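Local coordinates for putative exported protein (Bordetella pertussis Tohama I, PDB 2PFY) that binds pyroglutamic acid as an extracytoplasmic solute receptor, probably delivering it to a tripartite ATP-independent periplasmic (TRAP) transporter, at residues D74-I79 and Q293-A298. Numbering follows the deposited sequence.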
# COMPACT_ATOMS: atom_id res chain seq x y z
N ASP A 74 14.90 -2.80 2.69
CA ASP A 74 15.11 -1.92 3.83
C ASP A 74 13.89 -1.98 4.73
O ASP A 74 12.82 -1.54 4.34
CB ASP A 74 15.40 -0.48 3.36
CG ASP A 74 15.66 0.48 4.51
OD1 ASP A 74 15.27 0.18 5.65
OD2 ASP A 74 16.27 1.55 4.28
N PRO A 75 14.07 -2.51 5.97
CA PRO A 75 12.96 -2.83 6.88
C PRO A 75 12.07 -1.66 7.28
O PRO A 75 10.91 -1.87 7.60
CB PRO A 75 13.67 -3.37 8.14
CG PRO A 75 15.03 -3.77 7.68
CD PRO A 75 15.38 -2.82 6.58
N LEU A 76 12.61 -0.45 7.29
CA LEU A 76 11.82 0.71 7.67
C LEU A 76 10.61 0.88 6.72
O LEU A 76 9.64 1.57 7.08
CB LEU A 76 12.66 1.99 7.66
CG LEU A 76 13.92 2.00 8.55
CD1 LEU A 76 14.72 3.34 8.42
CD2 LEU A 76 13.58 1.71 10.01
N PHE A 77 10.70 0.29 5.52
CA PHE A 77 9.65 0.48 4.49
C PHE A 77 8.44 -0.47 4.69
O PHE A 77 7.42 -0.37 3.98
CB PHE A 77 10.25 0.34 3.07
CG PHE A 77 11.09 1.54 2.64
CD1 PHE A 77 10.54 2.53 1.86
CD2 PHE A 77 12.44 1.66 3.03
CE1 PHE A 77 11.30 3.65 1.46
CE2 PHE A 77 13.20 2.78 2.64
CZ PHE A 77 12.63 3.77 1.85
N GLU A 78 8.53 -1.38 5.66
CA GLU A 78 7.39 -2.28 5.94
C GLU A 78 6.84 -2.22 7.37
O GLU A 78 6.07 -3.11 7.78
CB GLU A 78 7.73 -3.73 5.54
CG GLU A 78 8.81 -4.34 6.42
CD GLU A 78 9.23 -5.73 6.00
OE1 GLU A 78 9.14 -6.09 4.80
OE2 GLU A 78 9.68 -6.47 6.90
N ILE A 79 7.20 -1.19 8.12
CA ILE A 79 6.61 -1.03 9.45
C ILE A 79 5.08 -0.84 9.39
O ILE A 79 4.38 -1.16 10.34
CB ILE A 79 7.31 0.10 10.33
CG1 ILE A 79 6.92 0.02 11.80
CG2 ILE A 79 7.00 1.51 9.83
CD1 ILE A 79 7.27 -1.28 12.51
N GLN A 293 14.41 1.59 16.09
CA GLN A 293 14.05 1.97 17.46
C GLN A 293 13.65 3.43 17.61
O GLN A 293 12.70 3.74 18.33
CB GLN A 293 15.15 1.60 18.47
CG GLN A 293 15.22 0.10 18.83
CD GLN A 293 13.97 -0.43 19.54
OE1 GLN A 293 13.22 0.31 20.20
NE2 GLN A 293 13.74 -1.74 19.41
N GLN A 294 14.34 4.35 16.93
CA GLN A 294 13.92 5.76 17.00
C GLN A 294 12.58 6.02 16.31
O GLN A 294 11.87 6.96 16.68
CB GLN A 294 15.02 6.78 16.60
CG GLN A 294 15.90 6.49 15.38
CD GLN A 294 17.04 7.53 15.20
OE1 GLN A 294 16.78 8.71 14.92
NE2 GLN A 294 18.29 7.08 15.35
N LEU A 295 12.24 5.19 15.32
CA LEU A 295 10.93 5.27 14.66
C LEU A 295 9.83 4.82 15.64
O LEU A 295 8.87 5.56 15.90
CB LEU A 295 10.92 4.44 13.36
CG LEU A 295 9.75 4.47 12.36
CD1 LEU A 295 10.07 3.62 11.14
CD2 LEU A 295 8.45 3.99 13.00
N LEU A 296 9.99 3.63 16.19
CA LEU A 296 9.06 3.09 17.18
C LEU A 296 8.89 3.98 18.42
O LEU A 296 7.77 4.22 18.86
CB LEU A 296 9.47 1.67 17.57
CG LEU A 296 8.65 0.44 17.17
CD1 LEU A 296 7.87 0.59 15.84
CD2 LEU A 296 9.52 -0.81 17.19
N ASP A 297 10.00 4.50 18.95
CA ASP A 297 9.95 5.51 20.03
C ASP A 297 9.14 6.73 19.63
O ASP A 297 8.26 7.16 20.39
CB ASP A 297 11.37 5.95 20.45
CG ASP A 297 12.18 4.83 21.08
OD1 ASP A 297 11.57 3.87 21.62
OD2 ASP A 297 13.44 4.90 21.02
N ALA A 298 9.42 7.29 18.45
CA ALA A 298 8.67 8.43 17.93
C ALA A 298 7.16 8.13 17.81
O ALA A 298 6.33 8.97 18.18
CB ALA A 298 9.23 8.89 16.59
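Leu76 and Ile79 meet Leu295 and Leu296 in a small apolar contact of this DctP-type periplasmic binding protein fold. It joins a 3-10 turn, in the loop between strand 62-66 and helix 89-108, to the last helix of the chain, 290-300. No hydrogen bond links the two segments. Leu295 is extended, with CG anti to its backbone N (chi1 -172°). This carries CD1 forward to the turn, where it touches both Leu76 and Ile79. Its CD1 lies 3.9 Å from CG2 of Ile79 and 4.2 Å from CD2 of Leu76. Leu295 passes both partners heading the opposite way, and it meets them through its CD1 methyl. Leu76 leaves its backbone alongside the helix, and its CD2 end comes nearer. Helix 89-108 adds Leu95 and Leu102 against Leu295, and Trp284 touches both Ile79 and Leu296. An Asx turn shapes the start of the 3-10 segment: Asp74 OD1 accepts from Leu76 N at 3.2 Å, on its anti side and 33° out of the carboxylate plane. The other branch of Ile79, CG1, stands anti to the backbone N (chi1 -166°) and leads to CD1, which rests 3.9 Å from CD1 of Leu296.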